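Local structure of rhusiopathiae surface protein B (3V10) at residues Y167-T172 with N279-E284; W183-N188 with F261-D266; K199-I204 with G244-V249; G213-D218 with I228-F233. The protein probably binds collagen as a cell-wall-anchored surface adhesin of Erysipelothrix rhusiopathiae, this chain being the collagen-binding part of the longer protein. One frame throughout, in Å; residues are numbered along the deposited sequence.

Interaction 1: Y167-T172 with N279-E284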
loop_
_atom_site.group_PDB
_atom_site.type_symbol
_atom_site.label_atom_id
_atom_site.label_comp_id
_atom_site.label_asym_id
_atom_site.label_seq_id
_atom_site.Cartn_x
_atom_site.Cartn_y
_atom_site.Cartn_z
ATOM N N TYR A 167 -4.301 -18.166 -13.675
ATOM C CA TYR A 167 -3.367 -17.738 -12.638
ATOM C C TYR A 167 -3.023 -16.264 -12.676
ATOM O O TYR A 167 -2.764 -15.698 -13.737
ATOM C CB TYR A 167 -2.059 -18.539 -12.736
ATOM C CG TYR A 167 -0.947 -18.024 -11.825
ATOM C CD1 TYR A 167 -1.040 -18.160 -10.446
ATOM C CD2 TYR A 167 0.166 -17.366 -12.351
ATOM C CE1 TYR A 167 -0.051 -17.651 -9.602
ATOM C CE2 TYR A 167 1.162 -16.849 -11.522
ATOM C CZ TYR A 167 1.043 -16.998 -10.142
ATOM O OH TYR A 167 2.000 -16.494 -9.298
ATOM N N TRP A 168 -3.028 -15.640 -11.505
ATOM C CA TRP A 168 -2.632 -14.246 -11.400
ATOM C C TRP A 168 -2.250 -13.986 -9.953
ATOM O O TRP A 168 -2.705 -14.677 -9.042
ATOM C CB TRP A 168 -3.748 -13.300 -11.866
ATOM C CG TRP A 168 -4.824 -13.050 -10.872
ATOM C CD1 TRP A 168 -4.844 -12.080 -9.908
ATOM C CD2 TRP A 168 -6.053 -13.766 -10.749
ATOM N NE1 TRP A 168 -6.019 -12.148 -9.194
ATOM C CE2 TRP A 168 -6.777 -13.176 -9.689
ATOM C CE3 TRP A 168 -6.615 -14.852 -11.432
ATOM C CZ2 TRP A 168 -8.039 -13.637 -9.296
ATOM C CZ3 TRP A 168 -7.875 -15.310 -11.041
ATOM C CH2 TRP A 168 -8.569 -14.701 -9.983
ATOM N N LYS A 169 -1.384 -13.004 -9.757
ATOM C CA LYS A 169 -0.921 -12.655 -8.428
ATOM C C LYS A 169 -1.224 -11.190 -8.135
ATOM O O LYS A 169 -1.248 -10.359 -9.037
ATOM C CB LYS A 169 0.584 -12.908 -8.336
ATOM C CG LYS A 169 1.398 -12.063 -9.281
ATOM C CD LYS A 169 2.037 -10.916 -8.540
ATOM C CE LYS A 169 3.225 -11.390 -7.725
ATOM N NZ LYS A 169 2.875 -12.473 -6.772
ATOM N N THR A 170 -1.466 -10.883 -6.867
ATOM C CA THR A 170 -1.761 -9.515 -6.464
ATOM C C THR A 170 -1.058 -9.218 -5.154
ATOM O O THR A 170 -0.587 -10.126 -4.470
ATOM C CB THR A 170 -3.275 -9.290 -6.263
ATOM O OG1 THR A 170 -3.715 -10.009 -5.106
ATOM C CG2 THR A 170 -4.052 -9.767 -7.473
ATOM N N GLY A 171 -0.985 -7.942 -4.807
ATOM C CA GLY A 171 -0.327 -7.568 -3.570
ATOM C C GLY A 171 -0.674 -6.156 -3.168
ATOM O O GLY A 171 -1.082 -5.341 -3.999
ATOM N N THR A 172 -0.525 -5.868 -1.883
ATOM C CA THR A 172 -0.804 -4.533 -1.382
ATOM C C THR A 172 -0.143 -4.368 -0.024
ATOM O O THR A 172 0.407 -5.324 0.537
ATOM C CB THR A 172 -2.328 -4.271 -1.270
ATOM O OG1 THR A 172 -2.548 -2.883 -0.979
ATOM C CG2 THR A 172 -2.960 -5.132 -0.175
ATOM N N ASN A 279 7.412 -8.233 -7.100
ATOM C CA ASN A 279 7.314 -9.673 -6.961
ATOM C C ASN A 279 7.007 -10.196 -8.357
ATOM O O ASN A 279 6.088 -9.711 -9.018
ATOM C CB ASN A 279 6.190 -10.058 -6.001
ATOM C CG ASN A 279 6.143 -11.547 -5.735
ATOM O OD1 ASN A 279 7.155 -12.162 -5.406
ATOM N ND2 ASN A 279 4.966 -12.132 -5.873
ATOM N N SER A 280 7.783 -11.167 -8.812
ATOM C CA SER A 280 7.559 -11.731 -10.132
ATOM C C SER A 280 7.410 -13.233 -9.971
ATOM O O SER A 280 7.949 -13.810 -9.032
ATOM C CB SER A 280 8.728 -11.399 -11.065
ATOM O OG SER A 280 9.943 -11.986 -10.629
ATOM N N SER A 281 6.657 -13.861 -10.862
ATOM C CA SER A 281 6.473 -15.306 -10.780
ATOM C C SER A 281 6.283 -15.910 -12.162
ATOM O O SER A 281 5.919 -15.211 -13.112
ATOM C CB SER A 281 5.267 -15.645 -9.890
ATOM O OG SER A 281 4.035 -15.244 -10.481
ATOM N N THR A 282 6.567 -17.204 -12.273
ATOM C CA THR A 282 6.400 -17.928 -13.523
ATOM C C THR A 282 5.584 -19.173 -13.205
ATOM O O THR A 282 5.628 -19.688 -12.089
ATOM C CB THR A 282 7.764 -18.328 -14.145
ATOM O OG1 THR A 282 8.468 -19.209 -13.259
ATOM C CG2 THR A 282 8.614 -17.084 -14.386
ATOM N N ILE A 283 4.809 -19.639 -14.174
ATOM C CA ILE A 283 3.998 -20.821 -13.946
ATOM C C ILE A 283 4.065 -21.713 -15.171
ATOM O O ILE A 283 4.257 -21.233 -16.291
ATOM C CB ILE A 283 2.514 -20.435 -13.650
ATOM C CG1 ILE A 283 1.715 -21.680 -13.256
ATOM C CG2 ILE A 283 1.883 -19.751 -14.869
ATOM C CD1 ILE A 283 0.294 -21.379 -12.835
ATOM N N GLU A 284 3.951 -23.013 -14.947
ATOM C CA GLU A 284 3.956 -23.961 -16.045
ATOM C C GLU A 284 3.019 -25.094 -15.699
ATOM O O GLU A 284 2.977 -25.558 -14.557
ATOM C CB GLU A 284 5.354 -24.516 -16.307
ATOM C CG GLU A 284 5.464 -25.175 -17.683
ATOM C CD GLU A 284 6.895 -25.488 -18.073
ATOM O OE1 GLU A 284 7.290 -26.670 -17.999
ATOM O OE2 GLU A 284 7.624 -24.542 -18.441
#
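Tyr167 and Ser281 meet across the inside of an Ig-like (DEv-IgG) beta sandwich, where strands 167-173 and 276-286 belong to opposing sheets. The short segments run nearly antiparallel, at 166°, and their axes approach to 8.7 Å. That gap is too wide for backbone pairing, and the contact is made by side chains alone. The tight part lies around Tyr167. Its CG is anti to the backbone N (chi1 172°), and the ring reaches across the interior with its hydroxyl foremost. Tyr167 OH donates a hydrogen bond of 2.7 Å to Ser281 OG, which sits in the plane of the ring at its edge. Ser281 OG in turn is hydrogen-bonded to the carbonyl of Thr301, so this buried hydroxyl is held between two partners and hands the chain of bonds on to helix 298-301. Nearer the root of the tyrosine, Ile283 runs alongside, pointing the other way, with CD1 3.7 Å from Tyr167 CB. Toward Asn279 the evidence is weaker. The bent chain of Lys169 passes obliquely by that side chain, but the orientation of the Asn279 amide is uncertain and the closest approach is a clash, so its polar contacts remain doubtful; Lys169 NZ also has a long, weak ion pair with Asp202 OD2. On the outer side, Ser280 and Thr282 direct CB away from 167-172, and Thr282 is exposed, as is Glu284. Within the interior, Ile283 also sends its other branch to the tyrosine, with CG2 3.9 Å from Tyr167 CD2.

Interaction 2: W183-N188 with F261-D266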
loop_
_atom_site.group_PDB
_atom_site.type_symbol
_atom_site.label_atom_id
_atom_site.label_comp_id
_atom_site.label_asym_id
_atom_site.label_seq_id
_atom_site.Cartn_x
_atom_site.Cartn_y
_atom_site.Cartn_z
ATOM N N TRP A 183 0.307 -10.645 0.097
ATOM C CA TRP A 183 0.285 -11.138 -1.277
ATOM C C TRP A 183 -0.643 -12.323 -1.496
ATOM O O TRP A 183 -0.925 -13.086 -0.573
ATOM C CB TRP A 183 1.702 -11.507 -1.720
ATOM C CG TRP A 183 2.695 -10.424 -1.456
ATOM C CD1 TRP A 183 3.317 -10.159 -0.273
ATOM C CD2 TRP A 183 3.141 -9.421 -2.377
ATOM N NE1 TRP A 183 4.120 -9.055 -0.394
ATOM C CE2 TRP A 183 4.031 -8.579 -1.675
ATOM C CE3 TRP A 183 2.874 -9.149 -3.724
ATOM C CZ2 TRP A 183 4.660 -7.483 -2.277
ATOM C CZ3 TRP A 183 3.500 -8.059 -4.323
ATOM C CH2 TRP A 183 4.380 -7.240 -3.601
ATOM N N TRP A 184 -1.100 -12.471 -2.740
ATOM C CA TRP A 184 -2.015 -13.541 -3.130
ATOM C C TRP A 184 -1.612 -14.216 -4.431
ATOM O O TRP A 184 -1.424 -13.539 -5.437
ATOM C CB TRP A 184 -3.428 -12.984 -3.359
ATOM C CG TRP A 184 -4.153 -12.530 -2.142
ATOM C CD1 TRP A 184 -5.077 -13.236 -1.430
ATOM C CD2 TRP A 184 -4.028 -11.260 -1.491
ATOM N NE1 TRP A 184 -5.536 -12.488 -0.378
ATOM C CE2 TRP A 184 -4.909 -11.270 -0.390
ATOM C CE3 TRP A 184 -3.255 -10.117 -1.732
ATOM C CZ2 TRP A 184 -5.042 -10.176 0.475
ATOM C CZ3 TRP A 184 -3.384 -9.028 -0.872
ATOM C CH2 TRP A 184 -4.273 -9.070 0.219
ATOM N N LEU A 185 -1.481 -15.539 -4.410
ATOM C CA LEU A 185 -1.190 -16.299 -5.625
ATOM C C LEU A 185 -2.498 -17.054 -5.895
ATOM O O LEU A 185 -2.859 -17.969 -5.159
ATOM C CB LEU A 185 -0.048 -17.303 -5.408
ATOM C CG LEU A 185 1.286 -16.789 -4.862
ATOM C CD1 LEU A 185 2.311 -17.931 -4.892
ATOM C CD2 LEU A 185 1.776 -15.612 -5.681
ATOM N N ASN A 186 -3.219 -16.657 -6.938
ATOM C CA ASN A 186 -4.495 -17.291 -7.268
ATOM C C ASN A 186 -4.304 -18.367 -8.329
ATOM O O ASN A 186 -4.199 -18.064 -9.514
ATOM C CB ASN A 186 -5.466 -16.217 -7.756
ATOM C CG ASN A 186 -5.576 -15.063 -6.778
ATOM O OD1 ASN A 186 -6.285 -15.153 -5.776
ATOM N ND2 ASN A 186 -4.854 -13.985 -7.048
ATOM N N ILE A 187 -4.287 -19.623 -7.890
ATOM C CA ILE A 187 -4.056 -20.754 -8.780
ATOM C C ILE A 187 -5.300 -21.551 -9.135
ATOM O O ILE A 187 -5.996 -22.074 -8.266
ATOM C CB ILE A 187 -3.023 -21.719 -8.166
ATOM C CG1 ILE A 187 -1.796 -20.923 -7.715
ATOM C CG2 ILE A 187 -2.629 -22.786 -9.182
ATOM C CD1 ILE A 187 -0.783 -21.737 -6.929
ATOM N N ASN A 188 -5.554 -21.642 -10.432
ATOM C CA ASN A 188 -6.692 -22.373 -10.959
ATOM C C ASN A 188 -8.052 -21.877 -10.486
ATOM O O ASN A 188 -8.838 -22.639 -9.916
ATOM C CB ASN A 188 -6.553 -23.867 -10.650
ATOM C CG ASN A 188 -7.425 -24.717 -11.547
ATOM O OD1 ASN A 188 -8.103 -24.193 -12.430
ATOM N ND2 ASN A 188 -7.413 -26.028 -11.332
ATOM N N PHE A 261 -6.565 -22.893 -5.638
ATOM C CA PHE A 261 -5.645 -22.737 -4.523
ATOM C C PHE A 261 -5.227 -21.284 -4.430
ATOM O O PHE A 261 -4.681 -20.726 -5.380
ATOM C CB PHE A 261 -4.401 -23.602 -4.727
ATOM C CG PHE A 261 -4.682 -25.075 -4.741
ATOM C CD1 PHE A 261 -4.736 -25.798 -3.555
ATOM C CD2 PHE A 261 -4.905 -25.736 -5.943
ATOM C CE1 PHE A 261 -5.008 -27.167 -3.565
ATOM C CE2 PHE A 261 -5.178 -27.100 -5.964
ATOM C CZ PHE A 261 -5.227 -27.818 -4.771
ATOM N N THR A 262 -5.498 -20.669 -3.287
ATOM C CA THR A 262 -5.122 -19.286 -3.069
ATOM C C THR A 262 -4.031 -19.272 -2.013
ATOM O O THR A 262 -4.304 -19.418 -0.823
ATOM C CB THR A 262 -6.313 -18.447 -2.576
ATOM O OG1 THR A 262 -7.409 -18.592 -3.490
ATOM C CG2 THR A 262 -5.930 -16.978 -2.495
ATOM N N VAL A 263 -2.789 -19.130 -2.464
ATOM C CA VAL A 263 -1.646 -19.085 -1.564
ATOM C C VAL A 263 -1.423 -17.641 -1.128
ATOM O O VAL A 263 -1.243 -16.755 -1.966
ATOM C CB VAL A 263 -0.359 -19.601 -2.263
ATOM C CG1 VAL A 263 0.827 -19.506 -1.316
ATOM C CG2 VAL A 263 -0.552 -21.043 -2.720
ATOM N N THR A 264 -1.439 -17.402 0.180
ATOM C CA THR A 264 -1.221 -16.060 0.697
ATOM C C THR A 264 0.014 -16.032 1.589
ATOM O O THR A 264 0.391 -17.041 2.181
ATOM C CB THR A 264 -2.441 -15.554 1.506
ATOM O OG1 THR A 264 -2.694 -16.436 2.607
ATOM C CG2 THR A 264 -3.677 -15.497 0.615
ATOM N N TYR A 265 0.656 -14.876 1.656
ATOM C CA TYR A 265 1.841 -14.709 2.485
ATOM C C TYR A 265 2.149 -13.230 2.625
ATOM O O TYR A 265 1.591 -12.399 1.907
ATOM C CB TYR A 265 3.056 -15.430 1.878
ATOM C CG TYR A 265 3.507 -14.909 0.534
ATOM C CD1 TYR A 265 2.911 -15.360 -0.647
ATOM C CD2 TYR A 265 4.528 -13.962 0.435
ATOM C CE1 TYR A 265 3.319 -14.883 -1.888
ATOM C CE2 TYR A 265 4.943 -13.474 -0.808
ATOM C CZ TYR A 265 4.333 -13.941 -1.963
ATOM O OH TYR A 265 4.727 -13.471 -3.194
ATOM N N ASP A 266 3.040 -12.913 3.554
ATOM C CA ASP A 266 3.426 -11.532 3.791
ATOM C C ASP A 266 4.909 -11.329 3.544
ATOM O O ASP A 266 5.703 -12.268 3.636
ATOM C CB ASP A 266 3.157 -11.121 5.248
ATOM C CG ASP A 266 1.730 -11.382 5.686
ATOM O OD1 ASP A 266 0.835 -11.445 4.824
ATOM O OD2 ASP A 266 1.506 -11.499 6.911
HETATM O O HOH W 1 -7.822 -17.322 -5.691
#
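Trp183 pairs with Tyr265 in two adjacent antiparallel strands, 180-187 and 260-269, of the five-stranded sheet of the Ig-like sandwich. Six backbone hydrogen bonds join the hydrogen-bonded pairs Trp183-Tyr265, Leu185-Val263 and Ile187-Phe261; the straightest is Phe261 N to Ile187 O, 2.8 Å with 166° at the hydrogen. The Trp183 side chain can be followed outward. CB lies over one face of the Tyr265 ring, 3.8 Å from its centroid and 19° off the normal, which makes a CH-pi contact. CG stands 3.8 Å from Tyr265 CE2. The five-membered ring of Trp183 lies within 16° of parallel to the tyrosine ring but is displaced, so little of one covers the other. The indole edge at CD1 faces the backbone, with CD1 3.6 Å from Tyr265 O, and NE1 finishes on Thr267 OG1 by a hydrogen bond. Beside this pair, Leu185 CG touches the edge of the tyrosine ring, and Tyr265 OH is hydrogen-bonded to Asp202 of the facing sheet. The other face of the sheet is less enclosed and carries Trp184, Asn186, Thr262 and Thr264. There Asn186 ND2 is taken by Trp168 O, while one water bridges Asn186 OD1 and Thr262 OG1. Along the same row, Thr264 CG2 comes within 3.4 Å of Trp184 CD1.

Interaction 3: K199-I204 with G244-V249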
loop_
_atom_site.group_PDB
_atom_site.type_symbol
_atom_site.label_atom_id
_atom_site.label_comp_id
_atom_site.label_asym_id
_atom_site.label_seq_id
_atom_site.Cartn_x
_atom_site.Cartn_y
_atom_site.Cartn_z
ATOM N N LYS A 199 3.235 -25.897 -11.499
ATOM C CA LYS A 199 4.375 -25.370 -10.753
ATOM C C LYS A 199 4.491 -23.863 -10.889
ATOM O O LYS A 199 4.431 -23.325 -11.989
ATOM C CB LYS A 199 5.682 -26.021 -11.225
ATOM C CG LYS A 199 6.915 -25.558 -10.445
ATOM C CD LYS A 199 8.161 -26.352 -10.831
ATOM C CE LYS A 199 9.352 -25.951 -9.971
ATOM N NZ LYS A 199 10.593 -26.669 -10.389
ATOM N N VAL A 200 4.648 -23.186 -9.758
ATOM C CA VAL A 200 4.796 -21.735 -9.754
ATOM C C VAL A 200 6.097 -21.406 -9.043
ATOM O O VAL A 200 6.360 -21.920 -7.963
ATOM C CB VAL A 200 3.653 -21.031 -8.986
ATOM C CG1 VAL A 200 3.953 -19.519 -8.876
ATOM C CG2 VAL A 200 2.333 -21.256 -9.698
ATOM N N ILE A 201 6.927 -20.581 -9.669
ATOM C CA ILE A 201 8.170 -20.166 -9.035
ATOM C C ILE A 201 8.024 -18.664 -8.834
ATOM O O ILE A 201 7.967 -17.891 -9.792
ATOM C CB ILE A 201 9.409 -20.475 -9.902
ATOM C CG1 ILE A 201 9.530 -21.988 -10.120
ATOM C CG2 ILE A 201 10.669 -19.965 -9.199
ATOM C CD1 ILE A 201 10.744 -22.399 -10.927
ATOM N N ASP A 202 7.929 -18.269 -7.569
ATOM C CA ASP A 202 7.753 -16.871 -7.216
ATOM C C ASP A 202 9.044 -16.285 -6.667
ATOM O O ASP A 202 9.625 -16.816 -5.725
ATOM C CB ASP A 202 6.639 -16.743 -6.172
ATOM C CG ASP A 202 6.343 -15.300 -5.813
ATOM O OD1 ASP A 202 7.292 -14.559 -5.482
ATOM O OD2 ASP A 202 5.162 -14.909 -5.852
ATOM N N THR A 203 9.492 -15.186 -7.263
ATOM C CA THR A 203 10.711 -14.533 -6.811
ATOM C C THR A 203 10.390 -13.171 -6.225
ATOM O O THR A 203 10.023 -12.246 -6.946
ATOM C CB THR A 203 11.717 -14.349 -7.958
ATOM O OG1 THR A 203 12.122 -15.632 -8.457
ATOM C CG2 THR A 203 12.948 -13.608 -7.449
ATOM N N ILE A 204 10.525 -13.051 -4.909
ATOM C CA ILE A 204 10.252 -11.785 -4.237
ATOM C C ILE A 204 11.367 -10.817 -4.590
ATOM O O ILE A 204 12.549 -11.154 -4.485
ATOM C CB ILE A 204 10.181 -11.980 -2.712
ATOM C CG1 ILE A 204 9.015 -12.911 -2.378
ATOM C CG2 ILE A 204 10.016 -10.632 -2.006
ATOM C CD1 ILE A 204 9.051 -13.453 -0.963
ATOM N N GLY A 244 15.407 -18.362 0.444
ATOM C CA GLY A 244 15.747 -16.972 0.226
ATOM C C GLY A 244 14.524 -16.218 -0.260
ATOM O O GLY A 244 13.480 -16.224 0.393
ATOM N N GLN A 245 14.654 -15.596 -1.425
ATOM C CA GLN A 245 13.582 -14.815 -2.029
ATOM C C GLN A 245 12.669 -15.660 -2.915
ATOM O O GLN A 245 11.697 -15.152 -3.465
ATOM C CB GLN A 245 14.182 -13.698 -2.886
ATOM C CG GLN A 245 15.054 -12.700 -2.139
ATOM C CD GLN A 245 14.280 -11.911 -1.101
ATOM O OE1 GLN A 245 14.239 -12.280 0.069
ATOM N NE2 GLN A 245 13.649 -10.821 -1.534
ATOM N N VAL A 246 12.978 -16.946 -3.050
ATOM C CA VAL A 246 12.190 -17.813 -3.915
ATOM C C VAL A 246 11.191 -18.726 -3.213
ATOM O O VAL A 246 11.568 -19.577 -2.414
ATOM C CB VAL A 246 13.112 -18.699 -4.782
ATOM C CG1 VAL A 246 12.272 -19.459 -5.807
ATOM C CG2 VAL A 246 14.178 -17.838 -5.477
ATOM N N LEU A 247 9.912 -18.540 -3.530
ATOM C CA LEU A 247 8.834 -19.346 -2.966
ATOM C C LEU A 247 8.280 -20.165 -4.130
ATOM O O LEU A 247 7.843 -19.612 -5.145
ATOM C CB LEU A 247 7.751 -18.442 -2.366
ATOM C CG LEU A 247 6.567 -19.105 -1.652
ATOM C CD1 LEU A 247 5.881 -18.080 -0.738
ATOM C CD2 LEU A 247 5.589 -19.649 -2.683
ATOM N N THR A 248 8.323 -21.483 -3.988
ATOM C CA THR A 248 7.862 -22.373 -5.041
ATOM C C THR A 248 6.653 -23.173 -4.595
ATOM O O THR A 248 6.618 -23.688 -3.482
ATOM C CB THR A 248 8.986 -23.352 -5.450
ATOM O OG1 THR A 248 10.152 -22.604 -5.808
ATOM C CG2 THR A 248 8.548 -24.228 -6.633
ATOM N N VAL A 249 5.659 -23.260 -5.472
ATOM C CA VAL A 249 4.443 -24.003 -5.191
ATOM C C VAL A 249 4.316 -25.074 -6.259
ATOM O O VAL A 249 4.313 -24.769 -7.455
ATOM C CB VAL A 249 3.190 -23.092 -5.253
ATOM C CG1 VAL A 249 1.928 -23.900 -4.946
ATOM C CG2 VAL A 249 3.339 -21.941 -4.271
#
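The flat amide of Gln245 lies against Ile204, the two side chains crossing at about a right angle. Gln245 NE2 makes a weak hydrogen bond to Ile204 O (3.2 Å, 135° at the hydrogen), and Ile204 CG2 lies 3.7 Å from the same nitrogen; both atoms are displaced to one side of the amide plane. A bend at chi2 (-64°) keeps Gln245 CD at 3.9 Å from Ile204 O, so that NE2 beyond it can reach the oxygen; NE2 has a firmer partner in His208 O. The second flat group, the Asp202 carboxylate, points into the interior, where OD2 neighbours the side-chain amide of Asn279; of the Asp202 side-chain atoms CB comes nearest to 244-249, 3.3 Å from Leu247 O. Asp202 sits within, and Gln245 at one end of, an antiparallel pair, strands 198-204 and 246-251, in the second sheet of the beta sandwich. Val200-Val249 and Asp202-Leu247 are hydrogen-bonded pairs with side chains directed to the interior. Val249 N to Val200 O measures 2.9 Å and is nearly straight, 167° at the hydrogen. On the other face, Ile201 CG2 packs 3.8 Å from Val246 CG1. Farther along, the extended Lys199 chain lays CE 3.8 Å from Thr248 CG2.

Interaction 4: G213-D218 with I228-F233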
loop_
_atom_site.group_PDB
_atom_site.type_symbol
_atom_site.label_atom_id
_atom_site.label_comp_id
_atom_site.label_asym_id
_atom_site.label_seq_id
_atom_site.Cartn_x
_atom_site.Cartn_y
_atom_site.Cartn_z
ATOM N N GLY A 213 6.790 -17.996 8.511
ATOM C CA GLY A 213 5.544 -18.576 8.989
ATOM C C GLY A 213 4.242 -17.906 8.586
ATOM O O GLY A 213 3.192 -18.209 9.160
ATOM N N SER A 214 4.278 -17.030 7.587
ATOM C CA SER A 214 3.066 -16.317 7.181
ATOM C C SER A 214 2.306 -16.941 6.015
ATOM O O SER A 214 1.293 -16.395 5.573
ATOM C CB SER A 214 3.416 -14.877 6.811
ATOM O OG SER A 214 4.198 -14.854 5.631
ATOM N N ILE A 215 2.786 -18.073 5.514
ATOM C CA ILE A 215 2.133 -18.719 4.374
ATOM C C ILE A 215 0.925 -19.564 4.744
ATOM O O ILE A 215 1.025 -20.470 5.566
ATOM C CB ILE A 215 3.116 -19.624 3.618
ATOM C CG1 ILE A 215 4.314 -18.801 3.140
ATOM C CG2 ILE A 215 2.413 -20.276 2.438
ATOM C CD1 ILE A 215 5.400 -19.641 2.498
ATOM N N MET A 216 -0.210 -19.268 4.120
ATOM C CA MET A 216 -1.436 -20.017 4.354
ATOM C C MET A 216 -2.031 -20.315 2.979
ATOM O O MET A 216 -1.631 -19.711 1.987
ATOM C CB MET A 216 -2.415 -19.197 5.198
ATOM C CG MET A 216 -1.884 -18.794 6.582
ATOM S SD MET A 216 -1.703 -20.172 7.745
ATOM C CE MET A 216 0.005 -20.170 8.079
ATOM N N VAL A 217 -2.974 -21.247 2.905
ATOM C CA VAL A 217 -3.567 -21.588 1.614
ATOM C C VAL A 217 -5.070 -21.810 1.692
ATOM O O VAL A 217 -5.546 -22.497 2.584
ATOM C CB VAL A 217 -2.950 -22.890 1.041
ATOM C CG1 VAL A 217 -3.454 -23.130 -0.368
ATOM C CG2 VAL A 217 -1.433 -22.814 1.068
ATOM N N ASP A 218 -5.813 -21.213 0.768
ATOM C CA ASP A 218 -7.250 -21.429 0.712
ATOM C C ASP A 218 -7.425 -22.500 -0.354
ATOM O O ASP A 218 -6.845 -22.405 -1.438
ATOM C CB ASP A 218 -7.993 -20.158 0.305
ATOM C CG ASP A 218 -7.939 -19.092 1.371
ATOM O OD1 ASP A 218 -8.308 -19.394 2.523
ATOM O OD2 ASP A 218 -7.532 -17.952 1.061
ATOM N N ILE A 228 -6.362 -23.368 5.115
ATOM C CA ILE A 228 -5.363 -24.170 5.820
ATOM C C ILE A 228 -3.971 -23.537 5.854
ATOM O O ILE A 228 -3.745 -22.464 5.293
ATOM C CB ILE A 228 -5.247 -25.593 5.202
ATOM C CG1 ILE A 228 -4.660 -25.518 3.789
ATOM C CG2 ILE A 228 -6.625 -26.256 5.163
ATOM C CD1 ILE A 228 -4.468 -26.888 3.135
ATOM N N SER A 229 -3.040 -24.212 6.520
ATOM C CA SER A 229 -1.675 -23.710 6.638
ATOM C C SER A 229 -0.776 -24.322 5.579
ATOM O O SER A 229 -1.155 -25.278 4.908
ATOM C CB SER A 229 -1.102 -24.038 8.017
ATOM O OG SER A 229 -0.904 -25.437 8.155
ATOM N N ALA A 230 0.420 -23.761 5.439
ATOM C CA ALA A 230 1.394 -24.261 4.483
ATOM C C ALA A 230 1.755 -25.688 4.868
ATOM O O ALA A 230 1.904 -26.552 4.013
ATOM C CB ALA A 230 2.638 -23.392 4.505
ATOM N N GLU A 231 1.898 -25.924 6.169
ATOM C CA GLU A 231 2.246 -27.247 6.679
ATOM C C GLU A 231 1.221 -28.311 6.292
ATOM O O GLU A 231 1.582 -29.422 5.904
ATOM C CB GLU A 231 2.379 -27.197 8.201
ATOM C CG GLU A 231 3.583 -26.411 8.712
ATOM C CD GLU A 231 3.577 -24.939 8.310
ATOM O OE1 GLU A 231 2.511 -24.287 8.381
ATOM O OE2 GLU A 231 4.655 -24.427 7.935
ATOM N N ALA A 232 -0.058 -27.970 6.411
ATOM C CA ALA A 232 -1.126 -28.894 6.067
ATOM C C ALA A 232 -1.121 -29.119 4.560
ATOM O O ALA A 232 -1.316 -30.240 4.081
ATOM C CB ALA A 232 -2.470 -28.327 6.512
ATOM N N PHE A 233 -0.896 -28.039 3.818
ATOM C CA PHE A 233 -0.850 -28.103 2.362
ATOM C C PHE A 233 0.222 -29.100 1.940
ATOM O O PHE A 233 -0.001 -29.934 1.058
ATOM C CB PHE A 233 -0.517 -26.728 1.783
ATOM C CG PHE A 233 -0.438 -26.709 0.283
ATOM C CD1 PHE A 233 -1.588 -26.558 -0.486
ATOM C CD2 PHE A 233 0.787 -26.856 -0.363
ATOM C CE1 PHE A 233 -1.519 -26.550 -1.880
ATOM C CE2 PHE A 233 0.866 -26.851 -1.757
ATOM C CZ PHE A 233 -0.294 -26.696 -2.514
#
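Val217 and Ile228 form the first shell, an antiparallel hydrogen-bonded pair closed by two backbone bonds. Val217 N to Ile228 O is 2.8 Å and almost straight at the hydrogen, 175°, though the donor stands tilted out of the carbonyl plane; Ile228 N returns a bond to Val217 O. Both side chains leave the same face, with Val217 CB 4.2 Å from Ile228 CG1. In the adjoining pair, Met216 and Ser229 are non-hydrogen-bonded partners whose side chains part from each other. Met216 is bent at chi2 (-70°), which folds SD back beside the neighbouring backbone, 3.7 Å from Ser229 CA. These pairs belong to a beta hairpin, strands 208-221 and 224-229, whose second strand passes directly into helix 230-236. Ser229 is the N-cap of that helix: its OG accepts from Ala232 N at 3.2 Å, and its carbonyl takes Phe233 N, the first helical turn. Just past the cap, Ala230 N gives a weak bond to Ile215 O, and Ala230 CB touches Ile215 CG2 at 3.7 Å. One turn on, Phe233, with CG anti to the backbone N (chi1 179°), extends toward Val217, and its CD1 lies 3.9 Å from Val217 CG1. Farther out, Ile240 of strand 239-243 touches both Val217 and Phe233. On its other edge strand 208-221 is tied to strand 260-269 by Thr264 N to Met216 O and Asp218 N to Thr262 O, while Asp218 OD1 is hydrogen-bonded to His227 ND1.

All four contacts lie in the collagen-binding domain. Interactions 2 and 4 join strands of its five-stranded sheet, interaction 3 joins strands of the facing sheet, and interaction 1 bridges the two. Along the chain they enclose one another: 4 falls between the segments of 3, 3 between those of 2, and 2 between those of 1. Centres of interactions 1 and 2 are about 8 Å apart, 1 and 3 about 9 Å, whereas 1 and 4 stand about 17 Å apart without touching. Across the interior, Leu247 CD1 and Ile215 CD1, 3.6 Å apart, join 3 to 4. One local hairpin contact (4) and three between segments 40 to 107 residues apart (1 to 3) build the two-sheet sandwich, the framework for probable collagen binding.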